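Local coordinates for protein catechol 1,2-dioxygenase (Burkholderia vietnamiensis, PDB 5TD3) that probably catalyses the intradiol ring cleavage of catechol by dioxygen to cis,cis-muconate, as an oxidoreductase of the catechol 1,2-dioxygenase family, here with zinc in its metal site, at residues 110-115 with 295-300; 163-168 with 239-244; 230-235 with 263-268; 234-239 with 250-255. All coordinates share one frame; numbering follows the deposited sequence. Where two conformers were deposited one is given.

Contacts 2 and 4 flank the same strand, 235-241: contact 2 pairs it with strand 163-167 and contact 4 with strand 248-253, so three neighbouring strands of one sheet are joined, and Phe239 belongs to both. Contact 3 starts from the loop that leads into that strand and shares Ala234 and His235 with contact 4; both reach the zinc ion. Contacts 3 and 4 are buried, whereas contacts 1 and 2 are only partly so. Their chemistry differs accordingly: a salt bridge between loops in contact 3; backbone pairing in contacts 2 and 4, with aromatic rings in both and two zinc ligands in contact 4; and in contact 1 a loop tied to a strand of the other sheet by a threonine hydroxyl, a backbone bond and water.

Contact 1 of 4, residues 110-115 with 295-300; sequences GGTPRT and ITFDFV
Thr112 meets Val300 through both its backbone and its hydroxyl. Its N donates to Val300 O at 2.9 Å, and Val300 N donates in return to Thr112 OG1 at 2.8 Å, a nearly straight bond (164° at the hydrogen). OG1 can stand in for a backbone acceptor because it lies anti to the carbonyl carbon, beside its own backbone N (chi1 -62°). From there it also packs against Phe299 CA. One branch of Val300, CG1, reaches back to Gly110 O at 3.8 Å, while Gly111 CA sits 3.5 Å from Val300 O.

Two waters extend the grip. One donates to both Thr112 O and Val300 O; the other is hydrogen-bonded to Thr112 OG1 and only weakly to Asp298 O. Further out, the loop is tied down by Pro113 O, which accepts from Thr250 OG1, and by Arg114, in salt bridges with Asp100 and Asp103 of helix 91-105. On the strand side, Phe299 and Phe238 form an edge-to-face pair. The contact thus fastens the linker that follows helix 91-105 to the end of strand 292-300, in one of the two mixed sheets of the intradiol dioxygenase beta core.

Contact 2 of 4, residues 163-168 with 239-244; sequences LVECWH and FVTSDG. With EDO (1,2-ethanediol), chain H.
Two neighbouring strands of the mixed sheet that carries the zinc-binding histidines, 163-167 and 235-241, run antiparallel here, their short axes at 166°. Leu163 faces Thr241 and Glu165 faces Phe239 as hydrogen-bonded pairs, with the non-hydrogen-bonded pair Val164 and Val240 between them. Leu163 N to Thr241 O and Glu165 N to Phe239 O are both 2.8 Å and almost straight; the return bond from Phe239 N to Glu165 O is longer, 3.1 Å, and more bent.

The two valines lie side by side and point the same way, Val164 CG2 touching Val240 CG1 at 4.1 Å. On the other face of the sheet Trp167 is turned with CG between its backbone N and carbonyl carbon (chi1 64°), which brings the indole to Phe239. Its six-membered ring meets Phe239 edge-to-face, planes at 56°, with CH2 over the centre of the phenyl ring, 3.8 Å above its plane. The carboxylate of Glu165 passes beside the same residue, OE2 coming to 3.8 Å from Phe239 CB. A water donates to Leu163 O and Glu165 OE2, and in one of two conformers of Thr241 it also accepts from OG1. Glu165 OE1 is hydrogen-bonded to Tyr121 OH, so both carboxylate oxygens are engaged. An ethanediol, probably from the crystallisation liquor, takes a hydrogen bond from Ser242 N.

Trp167 also stacks on the zinc ligand His237, so the indole is a second-shell group and Phe239, packed on it, lies one layer further out, consistent with their limiting the movement of that imidazole.

Contact 3 of 4, residues 230-235 with 263-268; sequences GNRPAH and DFAYAT. With ZN (zinc ion), chain C.
Arg232 and Asp263 meet edge to edge, nearly coplanar, guanidinium and carboxylate planes 19° apart, in a side-on, two-nitrogen salt bridge. NE donates to Asp263 OD1 at 2.9 Å and NH2 to Asp263 OD2 at 2.8 Å; both oxygens lie in the guanidinium plane and are met on their syn sides. A bend at chi3 (66°) brings the end of the arginine round to this position. Ala265 CB lies over one face of the guanidinium, and Ala267 CB comes to its edge. The imidazole of His235 lies near the group too, Arg232 CZ 4.0 Å above its plane and toward the rim.

Phe264 is set steeply to the same group, ring and guanidinium planes 77° apart. Arg232 CG touches the ring's edge at CE1, whereas Gly230 O sits over one face. Beside it, Phe264 N donates to Asn231 O at 3.0 Å and ties the two backbones together. Asp263 is also held by its own loop: Ala265 N reaches OD1 from the opposite face of the carboxylate to Arg232 NE, forming an Asx turn, and Ala267 N bonds to OD2. A type I turn runs from Asp263 to Tyr266.

His235, whose ND1 donates to Pro233 O at 2.7 Å, binds zinc through NE2, so segment 230-235 carries both the bridge and a metal ligand. Two bonds to each oxygen and the arginine's positive charge would favour a charged aspartate in this buried place. Arg232 NH1 lies 3.7 Å from the zinc without being a ligand, and Asp263 probably offsets the arginine's charge beside the metal.

Contact 4 of 4, residues 234-239 with 250-255; sequences AHVHFF and TQFNIE. With ZN (zinc ion), chain C.
The rings of Phe238 and Phe252 meet obliquely, planes at 38°, with Phe252 CE2 at the edge of Phe238, 3.4 Å from its CE2. Val236 CB lies over one face of Phe252, toward the rim, and Ile254 CD1 sits in plane at its edge. On the other face of the hairpin, His237 turns its imidazole with a water in plane at its edge: ND1 donates to the water, which donates on to Thr250 O. Held by this water at ND1 and by zinc 1.9 Å from His237 NE2, the ring is fixed in its rotation from both sides. Gln251, its CG between the backbone N and carbonyl carbon (chi1 89°), has two conformers; in the one described its amide crosses His235 obliquely, the planes 17° apart and Gln251 NE2 3.8 Å from His235 CD2.

Beneath these groups the strands pair antiparallel, at 159°. Val236 and Phe252 exchange N-H...O bonds, as do Phe238 and Thr250, while Ile254 N reaches Ala234 O at 3.0 Å. At that end Ala234 CB packs on Ile254 CG1. Tyr175 completes the protein ligands of the zinc. The result is a beta hairpin with a hydrophobic face turned to the second sheet and a metal face bearing two histidines, as in the intradiol dioxygenases, whose active-site metal is normally iron.

Contact 1 of 4, residues 110-115 with 295-300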
# COMPACT_ATOMS: atom_id res chain seq x y z
N GLY A 110 -36.09 2.36 -4.60
CA GLY A 110 -36.88 1.43 -5.38
C GLY A 110 -36.13 0.74 -6.50
O GLY A 110 -36.68 -0.19 -7.09
N GLY A 111 -34.92 1.17 -6.83
CA GLY A 111 -34.17 0.47 -7.86
C GLY A 111 -33.57 -0.83 -7.39
O GLY A 111 -33.54 -1.16 -6.21
N THR A 112 -33.06 -1.59 -8.36
CA THR A 112 -32.28 -2.76 -8.03
C THR A 112 -31.11 -2.33 -7.16
O THR A 112 -30.45 -1.34 -7.47
CB THR A 112 -31.77 -3.43 -9.30
OG1 THR A 112 -32.88 -3.86 -10.08
CG2 THR A 112 -30.86 -4.61 -8.96
N PRO A 113 -30.84 -3.01 -6.04
CA PRO A 113 -29.75 -2.56 -5.17
C PRO A 113 -28.41 -2.68 -5.88
O PRO A 113 -28.16 -3.62 -6.64
CB PRO A 113 -29.84 -3.52 -3.97
CG PRO A 113 -31.28 -3.95 -3.94
CD PRO A 113 -31.67 -4.05 -5.41
N ARG A 114 -27.54 -1.71 -5.64
CA ARG A 114 -26.17 -1.84 -6.11
C ARG A 114 -25.43 -2.88 -5.28
O ARG A 114 -25.83 -3.19 -4.16
CB ARG A 114 -25.43 -0.50 -5.99
CG ARG A 114 -25.45 0.06 -4.55
CD ARG A 114 -24.51 1.25 -4.39
NE ARG A 114 -24.72 2.28 -5.40
CZ ARG A 114 -25.62 3.26 -5.29
NH1 ARG A 114 -26.41 3.32 -4.22
NH2 ARG A 114 -25.75 4.16 -6.27
N THR A 115 -24.35 -3.43 -5.84
CA THR A 115 -23.34 -4.06 -4.99
C THR A 115 -21.99 -3.93 -5.67
O THR A 115 -21.86 -3.28 -6.71
CB THR A 115 -23.70 -5.51 -4.62
OG1 THR A 115 -22.90 -5.93 -3.50
CG2 THR A 115 -23.49 -6.42 -5.80
N ILE A 295 -32.62 -18.73 -14.60
CA ILE A 295 -32.72 -17.67 -13.61
C ILE A 295 -33.42 -16.48 -14.24
O ILE A 295 -32.93 -15.92 -15.23
CB ILE A 295 -31.34 -17.25 -13.08
CG1 ILE A 295 -30.68 -18.42 -12.35
CG2 ILE A 295 -31.50 -16.04 -12.18
CD1 ILE A 295 -29.32 -18.10 -11.79
N THR A 296 -34.55 -16.09 -13.67
CA THR A 296 -35.20 -14.84 -14.04
C THR A 296 -34.69 -13.75 -13.10
O THR A 296 -34.75 -13.90 -11.88
CB THR A 296 -36.72 -14.97 -13.94
OG1 THR A 296 -37.18 -16.09 -14.72
CG2 THR A 296 -37.39 -13.70 -14.45
N PHE A 297 -34.20 -12.66 -13.68
CA PHE A 297 -33.64 -11.57 -12.88
C PHE A 297 -33.95 -10.26 -13.57
O PHE A 297 -33.51 -10.04 -14.70
CB PHE A 297 -32.14 -11.74 -12.68
CG PHE A 297 -31.53 -10.71 -11.76
CD1 PHE A 297 -31.86 -10.67 -10.41
CD2 PHE A 297 -30.59 -9.80 -12.24
CE1 PHE A 297 -31.29 -9.72 -9.57
CE2 PHE A 297 -30.02 -8.86 -11.40
CZ PHE A 297 -30.37 -8.82 -10.06
N ASP A 298 -34.71 -9.41 -12.90
CA ASP A 298 -35.15 -8.13 -13.44
C ASP A 298 -34.29 -7.00 -12.90
O ASP A 298 -33.80 -7.06 -11.77
CB ASP A 298 -36.62 -7.89 -13.09
CG ASP A 298 -37.55 -8.91 -13.73
OD1 ASP A 298 -37.25 -9.38 -14.85
OD2 ASP A 298 -38.58 -9.25 -13.09
N PHE A 299 -34.08 -5.98 -13.73
CA PHE A 299 -33.39 -4.76 -13.33
C PHE A 299 -34.37 -3.61 -13.26
O PHE A 299 -35.23 -3.47 -14.13
CB PHE A 299 -32.28 -4.39 -14.31
CG PHE A 299 -31.20 -5.41 -14.44
CD1 PHE A 299 -30.15 -5.45 -13.53
CD2 PHE A 299 -31.23 -6.33 -15.47
CE1 PHE A 299 -29.15 -6.40 -13.66
CE2 PHE A 299 -30.23 -7.28 -15.61
CZ PHE A 299 -29.18 -7.31 -14.70
N VAL A 300 -34.25 -2.79 -12.22
CA VAL A 300 -34.99 -1.54 -12.11
C VAL A 300 -33.96 -0.43 -11.98
O VAL A 300 -33.14 -0.44 -11.05
CB VAL A 300 -35.97 -1.54 -10.93
CG1 VAL A 300 -36.68 -0.18 -10.84
CG2 VAL A 300 -36.98 -2.67 -11.12
O HOH W 1 -31.06 0.54 -9.35
O HOH W 2 -34.52 -5.66 -8.69

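Contact 2 of 4, residues 163-168 with 239-244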
# COMPACT_ATOMS: atom_id res chain seq x y z
N LEU A 163 -28.07 -1.20 -22.05
CA LEU A 163 -26.92 -2.07 -22.28
C LEU A 163 -26.66 -2.88 -21.02
O LEU A 163 -26.19 -2.33 -20.01
CB LEU A 163 -25.69 -1.25 -22.67
CG LEU A 163 -24.46 -2.10 -22.97
CD1 LEU A 163 -24.68 -2.93 -24.22
CD2 LEU A 163 -23.20 -1.25 -23.08
N VAL A 164 -26.96 -4.16 -21.06
CA VAL A 164 -26.81 -5.05 -19.91
C VAL A 164 -25.53 -5.84 -20.13
O VAL A 164 -25.44 -6.64 -21.07
CB VAL A 164 -28.02 -5.97 -19.74
CG1 VAL A 164 -27.79 -6.92 -18.58
CG2 VAL A 164 -29.29 -5.16 -19.50
N GLU A 165 -24.53 -5.61 -19.28
CA GLU A 165 -23.24 -6.28 -19.39
C GLU A 165 -23.09 -7.32 -18.30
O GLU A 165 -23.50 -7.09 -17.16
CB GLU A 165 -22.09 -5.27 -19.29
CG GLU A 165 -22.08 -4.17 -20.31
CD GLU A 165 -20.92 -3.24 -20.08
OE1 GLU A 165 -19.78 -3.71 -20.22
OE2 GLU A 165 -21.13 -2.06 -19.76
N CYS A 166 -22.50 -8.45 -18.64
CA CYS A 166 -22.41 -9.61 -17.77
C CYS A 166 -20.97 -10.10 -17.76
O CYS A 166 -20.35 -10.20 -18.82
CB CYS A 166 -23.33 -10.72 -18.28
SG CYS A 166 -23.42 -12.20 -17.27
N TRP A 167 -20.45 -10.45 -16.58
CA TRP A 167 -19.21 -11.23 -16.56
C TRP A 167 -19.22 -12.12 -15.33
O TRP A 167 -19.78 -11.76 -14.29
CB TRP A 167 -17.94 -10.34 -16.59
CG TRP A 167 -17.69 -9.39 -15.40
CD1 TRP A 167 -16.75 -9.53 -14.43
CD2 TRP A 167 -18.35 -8.14 -15.14
NE1 TRP A 167 -16.79 -8.46 -13.56
CE2 TRP A 167 -17.77 -7.59 -13.98
CE3 TRP A 167 -19.39 -7.43 -15.77
CZ2 TRP A 167 -18.18 -6.38 -13.43
CZ3 TRP A 167 -19.80 -6.23 -15.23
CH2 TRP A 167 -19.20 -5.71 -14.07
N HIS A 168 -18.62 -13.30 -15.46
CA HIS A 168 -18.58 -14.25 -14.36
C HIS A 168 -17.49 -15.28 -14.62
O HIS A 168 -16.88 -15.32 -15.70
CB HIS A 168 -19.95 -14.91 -14.14
CG HIS A 168 -20.36 -15.82 -15.26
ND1 HIS A 168 -19.90 -17.11 -15.38
CD2 HIS A 168 -21.17 -15.60 -16.32
CE1 HIS A 168 -20.43 -17.66 -16.47
NE2 HIS A 168 -21.20 -16.76 -17.05
N PHE A 239 -23.21 -4.71 -15.20
CA PHE A 239 -23.40 -3.28 -15.40
C PHE A 239 -24.67 -3.12 -16.21
O PHE A 239 -24.90 -3.89 -17.14
CB PHE A 239 -22.26 -2.65 -16.22
CG PHE A 239 -21.00 -2.34 -15.47
CD1 PHE A 239 -21.02 -1.95 -14.15
CD2 PHE A 239 -19.78 -2.40 -16.14
CE1 PHE A 239 -19.83 -1.65 -13.49
CE2 PHE A 239 -18.59 -2.11 -15.49
CZ PHE A 239 -18.63 -1.74 -14.15
N VAL A 240 -25.46 -2.09 -15.91
CA VAL A 240 -26.53 -1.68 -16.82
C VAL A 240 -26.42 -0.18 -17.06
O VAL A 240 -26.47 0.62 -16.12
CB VAL A 240 -27.93 -2.03 -16.28
CG1 VAL A 240 -28.96 -1.70 -17.36
CG2 VAL A 240 -28.00 -3.50 -15.90
N THR A 241 -26.30 0.20 -18.34
CA THR A 241 -26.15 1.59 -18.75
C THR A 241 -27.31 1.96 -19.67
O THR A 241 -27.67 1.17 -20.55
CB THR A 241 -24.81 1.81 -19.47
OG1 THR A 241 -23.72 1.40 -18.62
CG2 THR A 241 -24.62 3.27 -19.84
N SER A 242 -27.87 3.15 -19.47
CA SER A 242 -29.02 3.59 -20.27
C SER A 242 -29.05 5.11 -20.26
O SER A 242 -28.95 5.72 -19.20
CB SER A 242 -30.33 3.01 -19.71
OG SER A 242 -31.48 3.58 -20.34
N ASP A 243 -29.17 5.71 -21.45
CA ASP A 243 -29.37 7.15 -21.54
C ASP A 243 -30.50 7.58 -20.61
O ASP A 243 -31.58 6.99 -20.61
CB ASP A 243 -29.72 7.55 -22.98
CG ASP A 243 -28.60 7.24 -23.96
OD1 ASP A 243 -27.47 6.94 -23.52
OD2 ASP A 243 -28.86 7.33 -25.18
N GLY A 244 -30.24 8.61 -19.81
CA GLY A 244 -31.25 9.11 -18.90
C GLY A 244 -31.41 8.33 -17.61
O GLY A 244 -32.26 8.70 -16.79
C1 EDO H . -24.28 6.02 -17.39
O1 EDO H . -24.18 7.07 -16.41
C2 EDO H . -25.73 5.99 -17.84
O2 EDO H . -26.38 4.77 -17.47
O HOH W 3 -23.68 -1.37 -19.17

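Contact 3 of 4, residues 230-235 with 263-268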
# COMPACT_ATOMS: atom_id res chain seq x y z
N GLY A 230 -10.65 -16.55 2.09
CA GLY A 230 -10.67 -15.60 0.99
C GLY A 230 -11.57 -15.98 -0.16
O GLY A 230 -11.24 -15.72 -1.33
N ASN A 231 -12.73 -16.54 0.16
CA ASN A 231 -13.62 -17.11 -0.85
C ASN A 231 -14.88 -16.29 -1.05
O ASN A 231 -15.38 -15.64 -0.12
CB ASN A 231 -14.02 -18.54 -0.46
CG ASN A 231 -12.83 -19.47 -0.39
OD1 ASN A 231 -12.00 -19.49 -1.30
ND2 ASN A 231 -12.72 -20.22 0.70
N ARG A 232 -15.41 -16.34 -2.27
CA ARG A 232 -16.70 -15.77 -2.62
C ARG A 232 -17.66 -16.88 -3.04
O ARG A 232 -17.24 -17.87 -3.65
CB ARG A 232 -16.58 -14.78 -3.79
CG ARG A 232 -15.54 -13.71 -3.59
CD ARG A 232 -15.85 -12.48 -4.40
NE ARG A 232 -17.06 -11.84 -3.94
CZ ARG A 232 -17.79 -11.02 -4.67
NH1 ARG A 232 -17.43 -10.74 -5.92
NH2 ARG A 232 -18.88 -10.48 -4.16
N PRO A 233 -18.95 -16.73 -2.76
CA PRO A 233 -19.94 -17.65 -3.34
C PRO A 233 -20.03 -17.42 -4.84
O PRO A 233 -19.59 -16.40 -5.37
CB PRO A 233 -21.25 -17.24 -2.64
CG PRO A 233 -21.04 -15.76 -2.35
CD PRO A 233 -19.59 -15.66 -1.96
N ALA A 234 -20.59 -18.41 -5.54
CA ALA A 234 -20.81 -18.23 -6.98
C ALA A 234 -21.73 -17.05 -7.22
O ALA A 234 -22.72 -16.85 -6.51
CB ALA A 234 -21.40 -19.50 -7.60
N HIS A 235 -21.42 -16.26 -8.25
CA HIS A 235 -22.15 -15.03 -8.51
C HIS A 235 -21.94 -14.63 -9.96
O HIS A 235 -21.09 -15.17 -10.67
CB HIS A 235 -21.69 -13.91 -7.58
CG HIS A 235 -20.23 -13.62 -7.73
ND1 HIS A 235 -19.25 -14.40 -7.13
CD2 HIS A 235 -19.57 -12.67 -8.43
CE1 HIS A 235 -18.06 -13.93 -7.45
NE2 HIS A 235 -18.22 -12.88 -8.24
N ASP A 263 -19.44 -14.25 2.21
CA ASP A 263 -18.57 -13.68 1.19
C ASP A 263 -17.44 -12.91 1.85
O ASP A 263 -17.68 -12.06 2.71
CB ASP A 263 -19.42 -12.77 0.30
CG ASP A 263 -18.67 -12.16 -0.86
OD1 ASP A 263 -17.53 -12.57 -1.18
OD2 ASP A 263 -19.26 -11.25 -1.48
N PHE A 264 -16.20 -13.21 1.47
CA PHE A 264 -15.08 -12.45 2.03
C PHE A 264 -15.09 -10.99 1.60
O PHE A 264 -14.37 -10.19 2.20
CB PHE A 264 -13.74 -13.14 1.64
CG PHE A 264 -13.06 -12.54 0.43
CD1 PHE A 264 -13.43 -12.91 -0.86
CD2 PHE A 264 -12.01 -11.64 0.58
CE1 PHE A 264 -12.80 -12.35 -1.97
CE2 PHE A 264 -11.38 -11.08 -0.53
CZ PHE A 264 -11.77 -11.44 -1.79
N ALA A 265 -15.89 -10.62 0.60
CA ALA A 265 -15.99 -9.24 0.12
C ALA A 265 -17.32 -8.60 0.50
O ALA A 265 -17.61 -7.48 0.04
CB ALA A 265 -15.79 -9.17 -1.40
N TYR A 266 -18.14 -9.29 1.29
CA TYR A 266 -19.29 -8.69 1.96
C TYR A 266 -20.31 -8.09 1.00
O TYR A 266 -20.95 -7.08 1.30
CB TYR A 266 -18.81 -7.64 2.95
CG TYR A 266 -17.84 -8.22 3.95
CD1 TYR A 266 -18.29 -9.08 4.95
CD2 TYR A 266 -16.49 -7.95 3.86
CE1 TYR A 266 -17.40 -9.63 5.86
CE2 TYR A 266 -15.60 -8.50 4.75
CZ TYR A 266 -16.06 -9.33 5.75
OH TYR A 266 -15.19 -9.87 6.64
N ALA A 267 -20.50 -8.74 -0.15
CA ALA A 267 -21.27 -8.16 -1.24
C ALA A 267 -22.71 -8.66 -1.34
O ALA A 267 -23.48 -8.13 -2.15
CB ALA A 267 -20.57 -8.41 -2.58
N THR A 268 -23.09 -9.67 -0.56
CA THR A 268 -24.40 -10.30 -0.74
C THR A 268 -25.51 -9.39 -0.23
O THR A 268 -25.38 -8.73 0.81
CB THR A 268 -24.43 -11.63 0.01
OG1 THR A 268 -23.45 -12.51 -0.57
CG2 THR A 268 -25.80 -12.27 -0.11
ZN ZN C . -16.84 -11.87 -9.41

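Contact 4 of 4, residues 234-239 with 250-255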
# COMPACT_ATOMS: atom_id res chain seq x y z
N ALA A 234 -20.59 -18.41 -5.54
CA ALA A 234 -20.81 -18.23 -6.98
C ALA A 234 -21.73 -17.05 -7.22
O ALA A 234 -22.72 -16.85 -6.51
CB ALA A 234 -21.40 -19.50 -7.60
N HIS A 235 -21.42 -16.26 -8.25
CA HIS A 235 -22.15 -15.03 -8.51
C HIS A 235 -21.94 -14.63 -9.96
O HIS A 235 -21.09 -15.17 -10.67
CB HIS A 235 -21.69 -13.91 -7.58
CG HIS A 235 -20.23 -13.62 -7.73
ND1 HIS A 235 -19.25 -14.40 -7.13
CD2 HIS A 235 -19.57 -12.67 -8.43
CE1 HIS A 235 -18.06 -13.93 -7.45
NE2 HIS A 235 -18.22 -12.88 -8.24
N VAL A 236 -22.73 -13.65 -10.40
CA VAL A 236 -22.66 -13.11 -11.74
C VAL A 236 -22.69 -11.60 -11.60
O VAL A 236 -23.52 -11.07 -10.86
CB VAL A 236 -23.83 -13.58 -12.63
CG1 VAL A 236 -23.73 -12.94 -14.00
CG2 VAL A 236 -23.84 -15.10 -12.76
N HIS A 237 -21.77 -10.91 -12.30
CA HIS A 237 -21.71 -9.45 -12.28
C HIS A 237 -22.53 -8.84 -13.40
O HIS A 237 -22.62 -9.40 -14.50
CB HIS A 237 -20.28 -8.93 -12.46
CG HIS A 237 -19.31 -9.36 -11.40
ND1 HIS A 237 -19.05 -8.60 -10.28
CD2 HIS A 237 -18.50 -10.44 -11.32
CE1 HIS A 237 -18.15 -9.22 -9.53
NE2 HIS A 237 -17.79 -10.33 -10.14
N PHE A 238 -23.05 -7.63 -13.14
CA PHE A 238 -23.73 -6.82 -14.15
C PHE A 238 -23.38 -5.34 -14.04
O PHE A 238 -23.30 -4.77 -12.94
CB PHE A 238 -25.26 -6.96 -14.06
CG PHE A 238 -25.76 -8.34 -14.29
CD1 PHE A 238 -25.96 -8.82 -15.57
CD2 PHE A 238 -26.04 -9.18 -13.22
CE1 PHE A 238 -26.44 -10.10 -15.78
CE2 PHE A 238 -26.53 -10.46 -13.43
CZ PHE A 238 -26.73 -10.91 -14.72
N PHE A 239 -23.21 -4.71 -15.20
CA PHE A 239 -23.40 -3.28 -15.40
C PHE A 239 -24.67 -3.12 -16.21
O PHE A 239 -24.90 -3.89 -17.14
CB PHE A 239 -22.26 -2.65 -16.22
CG PHE A 239 -21.00 -2.34 -15.47
CD1 PHE A 239 -21.02 -1.95 -14.15
CD2 PHE A 239 -19.78 -2.40 -16.14
CE1 PHE A 239 -19.83 -1.65 -13.49
CE2 PHE A 239 -18.59 -2.11 -15.49
CZ PHE A 239 -18.63 -1.74 -14.15
N THR A 250 -24.13 -4.06 -10.18
CA THR A 250 -24.78 -5.01 -9.28
C THR A 250 -24.28 -6.42 -9.59
O THR A 250 -23.39 -6.62 -10.42
CB THR A 250 -26.32 -4.90 -9.37
OG1 THR A 250 -26.92 -5.62 -8.29
CG2 THR A 250 -26.86 -5.43 -10.70
N GLN A 251 -24.86 -7.38 -8.88
CA GLN A 251 -24.59 -8.79 -9.09
C GLN A 251 -25.80 -9.58 -8.63
O GLN A 251 -26.73 -9.03 -8.04
CB GLN A 251 -23.35 -9.24 -8.32
CG GLN A 251 -23.66 -9.72 -6.91
CD GLN A 251 -22.43 -10.21 -6.16
OE1 GLN A 251 -22.53 -10.95 -5.18
NE2 GLN A 251 -21.26 -9.80 -6.64
N PHE A 252 -25.80 -10.88 -8.90
CA PHE A 252 -26.65 -11.73 -8.08
C PHE A 252 -25.86 -12.98 -7.69
O PHE A 252 -24.89 -13.36 -8.36
CB PHE A 252 -28.02 -12.06 -8.70
CG PHE A 252 -27.98 -12.89 -9.95
CD1 PHE A 252 -27.60 -14.23 -9.93
CD2 PHE A 252 -28.42 -12.35 -11.15
CE1 PHE A 252 -27.60 -14.99 -11.09
CE2 PHE A 252 -28.42 -13.10 -12.31
CZ PHE A 252 -28.01 -14.42 -12.28
N ASN A 253 -26.25 -13.57 -6.57
CA ASN A 253 -25.59 -14.77 -6.10
C ASN A 253 -26.41 -15.99 -6.49
O ASN A 253 -27.63 -15.94 -6.59
CB ASN A 253 -25.40 -14.72 -4.58
CG ASN A 253 -24.32 -13.74 -4.19
OD1 ASN A 253 -23.14 -14.09 -4.16
ND2 ASN A 253 -24.70 -12.50 -3.93
N ILE A 254 -25.71 -17.10 -6.72
CA ILE A 254 -26.37 -18.34 -7.09
C ILE A 254 -27.00 -18.94 -5.84
O ILE A 254 -26.32 -19.18 -4.84
CB ILE A 254 -25.38 -19.33 -7.73
CG1 ILE A 254 -24.75 -18.67 -8.96
CG2 ILE A 254 -26.10 -20.63 -8.10
CD1 ILE A 254 -25.76 -18.27 -10.03
N GLU A 255 -28.31 -19.15 -5.90
CA GLU A 255 -29.07 -19.70 -4.80
C GLU A 255 -28.44 -20.99 -4.28
O GLU A 255 -28.01 -21.85 -5.06
CB GLU A 255 -30.50 -19.97 -5.27
CG GLU A 255 -31.46 -20.36 -4.19
CD GLU A 255 -32.86 -20.56 -4.74
OE1 GLU A 255 -33.01 -21.33 -5.72
OE2 GLU A 255 -33.80 -19.92 -4.23
ZN ZN C . -16.84 -11.87 -9.41
O HOH W 4 -24.01 -17.48 -4.24
O HOH W 5 -20.62 -6.15 -10.04